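Local coordinates for protein dehalogenase (Rhodospirillaceae, PDB 6A41) that probably removes halide from small organic substrates, using a Rossmann scaffold of the short-chain dehydrogenase/reductase type like that of the halohydrin dehalogenases, at residues 180-185 / 237-242; 197-202 / 209-214; 178-181 / 187-190; 221-226 / 230-235; 30-35 / 46-51. All coordinates share one frame; numbering follows the deposited sequence.

Contact 1: 180-185 / 237-242; sequences NYVENP and LPHAGG
His239 and Val182 owe their meeting to two first torsions. The imidazole CG lies anti to its backbone N (chi1 -173°), and Val182 holds CG1 anti in the same sense (chi1 177°), which leaves CG2 beside the backbone N and aimed at the histidine. The branch methyl reaches the ring at its edge, in plane, with Val182 CG2 3.6 Å from His239 ND1, and the two side chains cross at about a right angle. The backbones join beside them. Asn180 N donates to His239 O at 3.1 Å, fairly straight at the hydrogen (161°). Because the backbone of His239 also bonds Gly178, this carries the parallel pairing of strands 172-179 and 236-239, the last two of the Rossmann sheet, one step past the end of strand 172-179. Beyond it the pairing gives way to a CA-H...O contact, Ala240 CA to Asn180 O at 3.3 Å, and to methylene against methyl, Asn180 CB to Ala240 CB at 3.8 Å. Downstream, Asn184 ND2 folds back onto Val182 O at 2.7 Å. Phe231 and Ile232 of the second subunit pack on Val182 and His239 respectively.

Contact 2: 197-202 / 209-214; sequences EAMAKM and GRLGKS
Leu211 gives up about 63 Å² to the helical segment 197-202, and the two selenomethionines Met199 and Met202 give up about 32 and 25 Å² in return. The isobutyl end of Leu211 does the touching. Its CD1 branch serves both partners. Met199 comes from one turn of the helix with a chain bent at both chi2 and chi3, which brings the heavy atom round to the leucine: Met199 SE lies 4.0 Å from Leu211 CD1, and Met199 CE lies 4.2 Å from Leu211 CG. Met202, three residues on, sends its terminal methyl to the same branch, Met202 CE to Leu211 CD1 at 4.4 Å. These are dispersion contacts at relaxed distances, and the backbones stay well apart, the nearest CA atoms, those of Met202 and Arg210, being 8.2 Å from each other. Arg210 points away from the helix; its NH1 bonds Leu211 O at 3.1 Å and forms a salt bridge with Glu216. Leu211 also touches Tyr181, Ile206 and Leu193, while Met202 rests on Phe188 and Leu192, so helix 196-204 leans through this contact on the loop leading into helix 214-225, next to the short helix 190-193.

Contact 3: 178-181 / 187-190; sequences GSNY and YFPP
Tyr181 CA sits over one face of the Phe188 ring, 3.7 Å from its centroid and 17° off the normal, a clear CH-pi contact. This is the tight part. Tyr181 N comes within 3.3 Å of Phe188 CE2, and on the phenol side Tyr181 CD1 lies 3.6 Å from Phe188 CE1. Tyr181 has left-handed backbone angles (phi 58°), a turn just after strand 172-179 that presents the alpha carbon to the phenylalanine while the CB bond heads away from it. The two rings meet obliquely, planes 43° apart and centroids separated by 5.2 Å. With an alanine here instead of Phe188, the Tyr181 alpha carbon would probably lose the ring face it rests on, leaving a gap beside the phenol. The other side faces solvent more: Asn180 is only partly buried, and Pro189 and Pro190 lead out to the surface as helix 190-193 begins. Elsewhere Trp243 meets the Tyr181 ring edge-to-face, and Met202 closes on the Tyr181 ring as well, which extends the apolar cluster around this loop of the Rossmann fold. Since the two segments share no conventional hydrogen bond, their cohesion rests on dispersion and on the weak polarity of a C-H against pi electrons.

Contact 4: 221-226 / 230-235; sequences ICFLCS and GFITGH
The last beta-alpha-beta crossover of the Rossmann fold runs from strand 172-179 through helix 214-225 to strand 236-239, and here the end of that helix packs on the loop returning to the sheet. Ile232 carries the contact, and its two arms divide the work. CG1 stands anti to the carbonyl carbon (chi1 -60°) and carries CD1 to the phenylalanine, where Ile232 CD1 meets the edge of the Phe223 ring near its plane, 3.6 Å from Phe223 CE2. The other arm, Ile232 CG2, lies 4.1 Å from Leu224 CD2. In both pairs the side chains cross at about a right angle, and all three residues are buried. Leu224 and Ile232 also touch Val177 and Asn175 of strand 172-179, respectively, so the contact lies against the sheet. It borders the subunit interface as well: Phe223 stacks on Phe223 of the second subunit, and His235 NE2 is hydrogen-bonded to its counterpart there. Near the end of segment 221-226, Phe223 O is held twice by one residue. Ser226 N donates to Phe223 O at 2.9 Å, and Ser226 OG donates to Phe223 O at 2.7 Å, approaching in the carbonyl plane on a lone pair.

Contact 5: 30-35 / 46-51; sequences ATVLAH and HKYESQ
The Tyr48 ring takes the Ala34 methyl obliquely, with Ala34 CB 3.5 Å from Tyr48 CE2 and 3.6 Å from Tyr48 CZ, while the rings of Phe52 and Phe39 meet it at about 50° and 45°. The contact belongs to the beta-alpha-beta unit formed by strand 31-34, helix 42-51 and strand 56-57 at one margin of the parallel Rossmann sheet. Tyr48 is the one residue of 46-51 that touches the strand segment: with CG anti to the backbone N (chi1 174°), the side chain spans the space to the strand, where the nearest CA atoms, those of Ala34 and Tyr48, are 9.0 Å apart. Ala34 and Val32, two residues apart on the strand, both point toward the helix, whereas Leu33 between them points away, and its side chain touches helix 63-74. The phenol oxygen, buried among carbons here, has its polar partner on helix 18-27, where it is hydrogen-bonded to Thr22 OG1. With a phenylalanine in place of Tyr48, the Thr22 hydroxyl would probably be left without this mate. On the strand side that same oxygen has two carbon neighbours, Tyr48 OH standing 3.4 Å from Ala34 CB and 3.6 Å from Val32 CG1.

Contacts 1, 2 and 3 form one cluster beside strands 172-179 and 236-239, at one sheet margin, with centres 6 to 10 Å apart. Contacts 1 and 3 share Asn180 and Tyr181; contact 2 is stitched to this loop by probable hydrogen bonds from Gly212 N to Tyr181 O (2.8 Å) and from Glu183 N to Gly212 O (2.9 Å). Contact 4 lies about 17 Å from contact 1, centre to centre, and touches it through Leu224 and Leu237; all four of these contacts reach the second subunit. Contact 5 stands apart, its centre about 22 to 29 Å from the others, toward the opposite margin of the same sheet, and touches no other chain of the assembly.

Contact 1: 180-185 / 237-242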
# COMPACT_ATOMS: atom_id res chain seq x y z
N ASN A 180 -1.33 -10.59 13.03
CA ASN A 180 -1.87 -11.91 12.63
C ASN A 180 -0.85 -12.98 13.09
O ASN A 180 0.32 -12.73 13.25
CB ASN A 180 -2.10 -12.03 11.06
CG ASN A 180 -3.25 -13.06 10.63
OD1 ASN A 180 -3.52 -13.23 9.41
ND2 ASN A 180 -3.82 -13.73 11.56
N TYR A 181 -1.34 -14.21 13.30
CA TYR A 181 -0.56 -15.34 13.72
C TYR A 181 0.17 -15.12 15.03
O TYR A 181 1.29 -15.63 15.15
CB TYR A 181 0.44 -15.76 12.58
CG TYR A 181 -0.33 -16.18 11.37
CD1 TYR A 181 -0.98 -17.36 11.40
CD2 TYR A 181 -0.38 -15.42 10.22
CE1 TYR A 181 -1.74 -17.80 10.35
CE2 TYR A 181 -1.14 -15.81 9.15
CZ TYR A 181 -1.81 -17.04 9.19
OH TYR A 181 -2.65 -17.49 8.15
N VAL A 182 -0.42 -14.34 15.97
CA VAL A 182 0.14 -14.10 17.28
C VAL A 182 -0.67 -14.92 18.28
O VAL A 182 -1.91 -14.82 18.28
CB VAL A 182 0.11 -12.66 17.72
CG1 VAL A 182 0.65 -12.53 19.16
CG2 VAL A 182 0.89 -11.79 16.76
N GLU A 183 0.03 -15.76 19.06
CA GLU A 183 -0.62 -16.54 20.14
C GLU A 183 -1.48 -15.58 20.93
O GLU A 183 -0.98 -14.61 21.50
CB GLU A 183 0.39 -17.18 21.06
CG GLU A 183 1.25 -18.16 20.29
CD GLU A 183 2.43 -18.73 21.12
OE1 GLU A 183 2.58 -18.35 22.30
OE2 GLU A 183 3.17 -19.55 20.56
N ASN A 184 -2.78 -15.88 20.99
CA ASN A 184 -3.71 -15.08 21.70
C ASN A 184 -4.99 -15.77 21.86
O ASN A 184 -5.32 -16.62 21.04
CB ASN A 184 -3.85 -13.69 21.07
CG ASN A 184 -4.76 -13.61 19.90
OD1 ASN A 184 -5.99 -13.58 20.09
ND2 ASN A 184 -4.19 -13.36 18.68
N PRO A 185 -5.77 -15.33 22.84
CA PRO A 185 -6.95 -16.14 23.09
C PRO A 185 -8.07 -16.08 22.08
O PRO A 185 -8.90 -16.99 22.08
CB PRO A 185 -7.39 -15.67 24.48
CG PRO A 185 -6.89 -14.29 24.58
CD PRO A 185 -5.57 -14.32 23.91
N LEU A 237 0.79 -0.81 11.33
CA LEU A 237 2.04 -1.55 11.43
C LEU A 237 1.74 -3.05 11.43
O LEU A 237 1.24 -3.64 12.42
CB LEU A 237 2.78 -1.12 12.67
CG LEU A 237 4.00 -1.81 13.18
CD1 LEU A 237 4.85 -2.13 12.04
CD2 LEU A 237 4.72 -0.89 14.19
N PRO A 238 2.06 -3.74 10.31
CA PRO A 238 1.89 -5.20 10.26
C PRO A 238 2.77 -5.97 11.20
O PRO A 238 3.99 -5.68 11.37
CB PRO A 238 2.17 -5.55 8.81
CG PRO A 238 2.23 -4.20 8.18
CD PRO A 238 2.76 -3.26 9.15
N HIS A 239 2.15 -6.88 11.93
CA HIS A 239 2.80 -7.66 12.96
C HIS A 239 2.32 -9.09 12.81
O HIS A 239 1.58 -9.58 13.55
CB HIS A 239 2.46 -7.08 14.33
CG HIS A 239 3.22 -7.70 15.43
ND1 HIS A 239 2.84 -8.89 15.99
CD2 HIS A 239 4.36 -7.32 16.06
CE1 HIS A 239 3.69 -9.20 16.97
NE2 HIS A 239 4.61 -8.26 17.06
N ALA A 240 2.89 -9.74 11.77
CA ALA A 240 2.45 -11.03 11.34
C ALA A 240 3.54 -11.88 10.77
O ALA A 240 3.26 -12.71 9.92
CB ALA A 240 1.39 -10.82 10.30
N GLY A 241 4.78 -11.74 11.26
CA GLY A 241 5.84 -12.59 10.86
C GLY A 241 6.23 -12.55 9.40
O GLY A 241 6.72 -13.51 8.87
N GLY A 242 5.92 -11.46 8.75
CA GLY A 242 6.12 -11.31 7.29
C GLY A 242 4.93 -11.72 6.37
O GLY A 242 5.01 -11.53 5.18

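Contact 2: 197-202 / 209-214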
# COMPACT_ATOMS: atom_id res chain seq x y z
N GLU A 197 -1.28 -30.48 12.81
CA GLU A 197 -1.51 -30.36 11.39
C GLU A 197 -1.88 -28.91 11.04
O GLU A 197 -1.40 -28.37 10.02
CB GLU A 197 -2.51 -31.45 10.93
CG GLU A 197 -3.30 -31.14 9.68
CD GLU A 197 -4.77 -30.82 9.97
OE1 GLU A 197 -5.12 -30.13 11.00
OE2 GLU A 197 -5.59 -31.30 9.15
N ALA A 198 -2.72 -28.29 11.86
CA ALA A 198 -3.05 -26.88 11.69
C ALA A 198 -1.78 -26.05 11.75
O ALA A 198 -1.60 -25.22 10.94
CB ALA A 198 -4.00 -26.39 12.77
N MSE A 199 -0.91 -26.34 12.71
CA MSE A 199 0.28 -25.54 12.96
C MSE A 199 1.24 -25.71 11.79
O MSE A 199 1.88 -24.75 11.39
CB MSE A 199 1.12 -26.01 14.14
CG MSE A 199 0.37 -25.66 15.40
SE MSE A 199 0.61 -23.68 15.75
CE MSE A 199 2.58 -23.53 15.81
N ALA A 200 1.38 -26.92 11.28
CA ALA A 200 2.25 -27.13 10.12
C ALA A 200 1.76 -26.32 8.90
O ALA A 200 2.57 -25.70 8.13
CB ALA A 200 2.40 -28.63 9.78
N LYS A 201 0.45 -26.30 8.68
CA LYS A 201 -0.05 -25.54 7.57
C LYS A 201 0.16 -24.04 7.77
O LYS A 201 0.46 -23.34 6.82
CB LYS A 201 -1.55 -25.68 7.36
CG LYS A 201 -2.02 -27.01 6.80
CD LYS A 201 -3.29 -26.88 5.90
CE LYS A 201 -3.56 -28.17 5.06
NZ LYS A 201 -4.04 -29.27 5.97
N MSE A 202 -0.10 -23.56 8.97
CA MSE A 202 0.04 -22.14 9.28
C MSE A 202 1.48 -21.64 9.15
O MSE A 202 1.76 -20.68 8.39
CB MSE A 202 -0.54 -21.82 10.66
CG MSE A 202 -2.05 -21.92 10.63
SE MSE A 202 -2.63 -21.27 12.44
CE MSE A 202 -1.92 -22.53 13.76
N GLY A 209 8.29 -18.50 9.88
CA GLY A 209 8.12 -19.96 10.10
C GLY A 209 7.66 -20.31 11.50
O GLY A 209 7.84 -21.46 11.92
N ARG A 210 6.97 -19.40 12.19
CA ARG A 210 6.52 -19.62 13.56
C ARG A 210 5.39 -18.64 13.88
O ARG A 210 5.26 -17.64 13.18
CB ARG A 210 7.68 -19.43 14.57
CG ARG A 210 8.09 -17.93 14.67
CD ARG A 210 9.03 -17.66 15.78
NE ARG A 210 9.51 -16.28 15.81
CZ ARG A 210 9.00 -15.29 16.49
NH1 ARG A 210 7.88 -15.37 17.29
NH2 ARG A 210 9.65 -14.15 16.37
N LEU A 211 4.60 -18.90 14.93
CA LEU A 211 3.68 -17.90 15.47
C LEU A 211 4.35 -16.92 16.36
O LEU A 211 5.44 -17.18 16.90
CB LEU A 211 2.53 -18.54 16.26
CG LEU A 211 1.64 -19.49 15.57
CD1 LEU A 211 0.36 -19.76 16.39
CD2 LEU A 211 1.20 -19.15 14.20
N GLY A 212 3.76 -15.74 16.47
CA GLY A 212 4.30 -14.71 17.26
C GLY A 212 3.87 -14.85 18.69
O GLY A 212 2.94 -15.60 19.05
N LYS A 213 4.65 -14.24 19.55
CA LYS A 213 4.42 -14.22 20.97
C LYS A 213 3.58 -13.05 21.41
O LYS A 213 3.68 -11.91 20.86
CB LYS A 213 5.76 -14.18 21.72
CG LYS A 213 6.48 -15.50 21.45
CD LYS A 213 7.67 -15.67 22.34
CE LYS A 213 8.62 -14.48 22.29
NZ LYS A 213 10.05 -14.99 22.39
N SER A 214 2.76 -13.28 22.45
CA SER A 214 1.89 -12.21 22.91
C SER A 214 2.82 -11.05 23.44
O SER A 214 2.44 -9.89 23.25
CB SER A 214 0.91 -12.64 24.02
OG SER A 214 1.73 -12.99 25.10

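Contact 3: 178-181 / 187-190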
# COMPACT_ATOMS: atom_id res chain seq x y z
N GLY A 178 -1.46 -4.17 13.02
CA GLY A 178 -2.16 -5.13 12.23
C GLY A 178 -1.62 -6.50 12.55
O GLY A 178 -0.69 -6.97 11.91
N SER A 179 -2.11 -7.06 13.60
CA SER A 179 -1.62 -8.41 14.00
C SER A 179 -2.14 -9.54 13.14
O SER A 179 -3.22 -9.50 12.58
CB SER A 179 -2.04 -8.74 15.45
OG SER A 179 -1.29 -9.81 16.01
N ASN A 180 -1.33 -10.59 13.03
CA ASN A 180 -1.87 -11.91 12.63
C ASN A 180 -0.85 -12.98 13.09
O ASN A 180 0.32 -12.73 13.25
CB ASN A 180 -2.10 -12.03 11.06
CG ASN A 180 -3.25 -13.06 10.63
OD1 ASN A 180 -3.52 -13.23 9.41
ND2 ASN A 180 -3.82 -13.73 11.56
N TYR A 181 -1.34 -14.21 13.30
CA TYR A 181 -0.56 -15.34 13.72
C TYR A 181 0.17 -15.12 15.03
O TYR A 181 1.29 -15.63 15.15
CB TYR A 181 0.44 -15.76 12.58
CG TYR A 181 -0.33 -16.18 11.37
CD1 TYR A 181 -0.98 -17.36 11.40
CD2 TYR A 181 -0.38 -15.42 10.22
CE1 TYR A 181 -1.74 -17.80 10.35
CE2 TYR A 181 -1.14 -15.81 9.15
CZ TYR A 181 -1.81 -17.04 9.19
OH TYR A 181 -2.65 -17.49 8.15
N TYR A 187 -7.85 -15.44 18.39
CA TYR A 187 -7.57 -15.94 17.07
C TYR A 187 -6.60 -17.14 17.04
O TYR A 187 -6.63 -17.87 16.06
CB TYR A 187 -7.05 -14.76 16.21
CG TYR A 187 -8.08 -13.62 16.20
CD1 TYR A 187 -9.36 -13.83 15.79
CD2 TYR A 187 -7.77 -12.41 16.71
CE1 TYR A 187 -10.34 -12.83 15.92
CE2 TYR A 187 -8.71 -11.35 16.78
CZ TYR A 187 -9.95 -11.55 16.31
OH TYR A 187 -10.92 -10.53 16.48
N PHE A 188 -5.66 -17.26 18.03
CA PHE A 188 -4.64 -18.34 18.01
C PHE A 188 -4.56 -18.93 19.41
O PHE A 188 -3.58 -18.73 20.10
CB PHE A 188 -3.27 -17.83 17.46
CG PHE A 188 -3.40 -17.38 16.04
CD1 PHE A 188 -3.37 -18.31 15.03
CD2 PHE A 188 -3.75 -16.02 15.78
CE1 PHE A 188 -3.68 -17.90 13.71
CE2 PHE A 188 -4.04 -15.60 14.51
CZ PHE A 188 -3.97 -16.56 13.46
N PRO A 189 -5.61 -19.56 19.84
CA PRO A 189 -5.69 -20.01 21.21
C PRO A 189 -4.98 -21.33 21.40
O PRO A 189 -4.59 -21.95 20.42
CB PRO A 189 -7.21 -20.18 21.45
CG PRO A 189 -7.72 -20.61 20.12
CD PRO A 189 -6.92 -19.76 19.13
N PRO A 190 -4.87 -21.78 22.66
CA PRO A 190 -4.07 -23.00 22.94
C PRO A 190 -4.56 -24.16 22.20
O PRO A 190 -3.73 -24.97 21.77
CB PRO A 190 -4.15 -23.16 24.47
CG PRO A 190 -4.37 -21.72 24.90
CD PRO A 190 -5.35 -21.17 23.91

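Contact 4: 221-226 / 230-235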
# COMPACT_ATOMS: atom_id res chain seq x y z
N ILE A 221 3.00 -2.64 20.56
CA ILE A 221 2.04 -1.67 21.08
C ILE A 221 2.68 -0.71 22.08
O ILE A 221 2.48 0.56 21.95
CB ILE A 221 0.81 -2.42 21.65
CG1 ILE A 221 0.05 -3.23 20.63
CG2 ILE A 221 -0.07 -1.50 22.49
CD1 ILE A 221 -0.80 -4.38 21.26
N CYS A 222 3.48 -1.22 23.02
CA CYS A 222 4.22 -0.40 23.92
C CYS A 222 5.17 0.61 23.24
O CYS A 222 5.22 1.80 23.58
CB CYS A 222 5.00 -1.20 24.94
SG CYS A 222 3.88 -1.93 26.16
N PHE A 223 5.88 0.11 22.22
CA PHE A 223 6.70 1.02 21.47
C PHE A 223 5.84 2.21 20.88
O PHE A 223 6.24 3.41 21.08
CB PHE A 223 7.47 0.30 20.32
CG PHE A 223 8.12 1.33 19.34
CD1 PHE A 223 9.16 2.11 19.77
CD2 PHE A 223 7.59 1.50 18.07
CE1 PHE A 223 9.73 3.15 18.95
CE2 PHE A 223 8.12 2.46 17.21
CZ PHE A 223 9.15 3.25 17.65
N LEU A 224 4.68 1.94 20.28
CA LEU A 224 3.89 3.03 19.70
C LEU A 224 3.34 3.98 20.77
O LEU A 224 3.17 5.17 20.46
CB LEU A 224 2.74 2.52 18.84
CG LEU A 224 3.28 1.77 17.61
CD1 LEU A 224 2.12 0.99 17.00
CD2 LEU A 224 3.95 2.71 16.59
N CYS A 225 3.12 3.48 22.00
CA CYS A 225 2.78 4.33 23.17
C CYS A 225 3.92 5.24 23.71
O CYS A 225 3.63 6.12 24.50
CB CYS A 225 2.18 3.52 24.32
SG CYS A 225 0.71 2.60 23.90
N SER A 226 5.17 4.97 23.34
CA SER A 226 6.34 5.61 23.94
C SER A 226 6.60 6.95 23.30
O SER A 226 6.14 7.29 22.12
CB SER A 226 7.65 4.70 23.84
OG SER A 226 8.16 4.70 22.46
N GLY A 230 6.97 9.18 18.75
CA GLY A 230 6.20 10.43 18.60
C GLY A 230 6.14 11.01 17.20
O GLY A 230 5.36 11.93 17.02
N PHE A 231 6.92 10.51 16.25
CA PHE A 231 6.86 11.01 14.90
C PHE A 231 6.19 9.95 13.97
O PHE A 231 6.22 10.09 12.74
CB PHE A 231 8.24 11.44 14.39
CG PHE A 231 8.20 12.53 13.36
CD1 PHE A 231 7.52 13.70 13.62
CD2 PHE A 231 8.79 12.40 12.09
CE1 PHE A 231 7.45 14.78 12.68
CE2 PHE A 231 8.73 13.44 11.16
CZ PHE A 231 8.06 14.59 11.43
N ILE A 232 5.67 8.86 14.54
CA ILE A 232 4.97 7.90 13.78
C ILE A 232 3.47 8.15 14.00
O ILE A 232 3.00 8.15 15.15
CB ILE A 232 5.28 6.46 14.25
CG1 ILE A 232 6.77 6.25 14.07
CG2 ILE A 232 4.39 5.45 13.55
CD1 ILE A 232 7.29 4.94 14.70
N THR A 233 2.74 8.38 12.92
CA THR A 233 1.23 8.53 13.07
C THR A 233 0.57 8.23 11.78
O THR A 233 1.20 8.31 10.70
CB THR A 233 0.86 9.95 13.58
OG1 THR A 233 -0.44 9.98 14.08
CG2 THR A 233 1.00 11.04 12.56
N GLY A 234 -0.68 7.81 11.88
CA GLY A 234 -1.42 7.48 10.74
C GLY A 234 -1.08 6.13 10.14
O GLY A 234 -1.46 5.88 8.98
N HIS A 235 -0.44 5.27 10.90
CA HIS A 235 0.13 4.11 10.30
C HIS A 235 -0.55 2.82 10.82
O HIS A 235 -0.83 2.72 12.00
CB HIS A 235 1.63 3.99 10.61
CG HIS A 235 2.32 2.85 9.87
ND1 HIS A 235 2.24 2.67 8.49
CD2 HIS A 235 3.12 1.86 10.33
CE1 HIS A 235 2.99 1.61 8.16
NE2 HIS A 235 3.55 1.11 9.26

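Contact 5: 30-35 / 46-51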
# COMPACT_ATOMS: atom_id res chain seq x y z
N ALA A 30 5.26 1.48 32.93
CA ALA A 30 3.98 2.13 32.87
C ALA A 30 3.07 1.95 34.09
O ALA A 30 3.18 0.93 34.79
CB ALA A 30 3.20 1.74 31.60
N THR A 31 2.14 2.89 34.25
CA THR A 31 0.94 2.70 35.10
C THR A 31 -0.18 2.19 34.15
O THR A 31 -0.64 2.92 33.28
CB THR A 31 0.53 4.04 35.71
OG1 THR A 31 1.64 4.53 36.44
CG2 THR A 31 -0.73 3.97 36.61
N VAL A 32 -0.67 1.01 34.39
CA VAL A 32 -1.63 0.40 33.55
C VAL A 32 -3.00 0.42 34.25
O VAL A 32 -3.14 -0.03 35.39
CB VAL A 32 -1.22 -1.04 33.21
CG1 VAL A 32 -2.32 -1.73 32.44
CG2 VAL A 32 0.12 -1.04 32.44
N LEU A 33 -3.98 0.91 33.53
CA LEU A 33 -5.38 0.87 33.83
C LEU A 33 -6.07 -0.04 32.82
O LEU A 33 -5.83 0.08 31.61
CB LEU A 33 -5.98 2.24 33.65
CG LEU A 33 -5.33 3.37 34.41
CD1 LEU A 33 -6.08 4.64 34.20
CD2 LEU A 33 -5.08 3.00 35.89
N ALA A 34 -6.89 -0.93 33.28
CA ALA A 34 -7.46 -1.95 32.41
C ALA A 34 -8.95 -1.96 32.55
O ALA A 34 -9.46 -2.05 33.68
CB ALA A 34 -6.90 -3.34 32.73
N HIS A 35 -9.62 -1.98 31.42
CA HIS A 35 -11.06 -2.25 31.28
C HIS A 35 -11.29 -3.70 30.82
O HIS A 35 -10.48 -4.27 30.07
CB HIS A 35 -11.67 -1.29 30.27
CG HIS A 35 -12.92 -1.82 29.63
ND1 HIS A 35 -12.87 -2.53 28.45
CD2 HIS A 35 -14.24 -1.76 29.99
CE1 HIS A 35 -14.10 -2.94 28.15
NE2 HIS A 35 -14.95 -2.48 29.06
N HIS A 46 -9.66 -9.05 40.86
CA HIS A 46 -8.64 -9.61 41.73
C HIS A 46 -7.68 -10.56 41.01
O HIS A 46 -6.50 -10.53 41.23
CB HIS A 46 -9.23 -10.30 42.98
CG HIS A 46 -10.05 -9.35 43.85
ND1 HIS A 46 -11.02 -9.79 44.77
CD2 HIS A 46 -10.10 -7.98 43.88
CE1 HIS A 46 -11.59 -8.74 45.34
NE2 HIS A 46 -11.09 -7.63 44.79
N LYS A 47 -8.19 -11.41 40.20
CA LYS A 47 -7.39 -12.31 39.37
C LYS A 47 -6.47 -11.53 38.40
O LYS A 47 -5.24 -11.83 38.27
CB LYS A 47 -8.39 -13.16 38.61
CG LYS A 47 -7.89 -14.23 37.72
CD LYS A 47 -9.12 -14.95 37.13
CE LYS A 47 -8.89 -16.46 37.15
NZ LYS A 47 -7.59 -16.64 36.46
N TYR A 48 -7.00 -10.48 37.75
CA TYR A 48 -6.10 -9.68 36.83
C TYR A 48 -4.95 -9.01 37.63
O TYR A 48 -3.79 -9.00 37.29
CB TYR A 48 -6.94 -8.65 36.08
CG TYR A 48 -6.14 -7.69 35.22
CD1 TYR A 48 -5.54 -8.10 34.03
CD2 TYR A 48 -5.99 -6.40 35.63
CE1 TYR A 48 -4.80 -7.24 33.25
CE2 TYR A 48 -5.26 -5.54 34.87
CZ TYR A 48 -4.61 -5.97 33.68
OH TYR A 48 -3.96 -4.95 32.88
N GLU A 49 -5.32 -8.36 38.71
CA GLU A 49 -4.43 -7.62 39.52
C GLU A 49 -3.40 -8.56 40.21
O GLU A 49 -2.22 -8.16 40.37
CB GLU A 49 -5.13 -6.72 40.52
CG GLU A 49 -5.93 -5.59 39.84
CD GLU A 49 -6.54 -4.57 40.78
OE1 GLU A 49 -6.48 -4.83 42.03
OE2 GLU A 49 -7.07 -3.53 40.34
N SER A 50 -3.78 -9.76 40.55
CA SER A 50 -2.82 -10.64 41.16
C SER A 50 -1.84 -11.20 40.10
O SER A 50 -0.66 -11.45 40.37
CB SER A 50 -3.55 -11.68 41.98
OG SER A 50 -3.85 -12.72 41.13
N GLN A 51 -2.30 -11.41 38.87
CA GLN A 51 -1.44 -11.83 37.75
C GLN A 51 -0.50 -10.71 37.28
O GLN A 51 0.65 -11.00 36.93
CB GLN A 51 -2.34 -12.27 36.63
CG GLN A 51 -1.81 -12.95 35.42
CD GLN A 51 -3.04 -13.47 34.58
OE1 GLN A 51 -4.34 -13.32 34.93
NE2 GLN A 51 -2.67 -14.10 33.53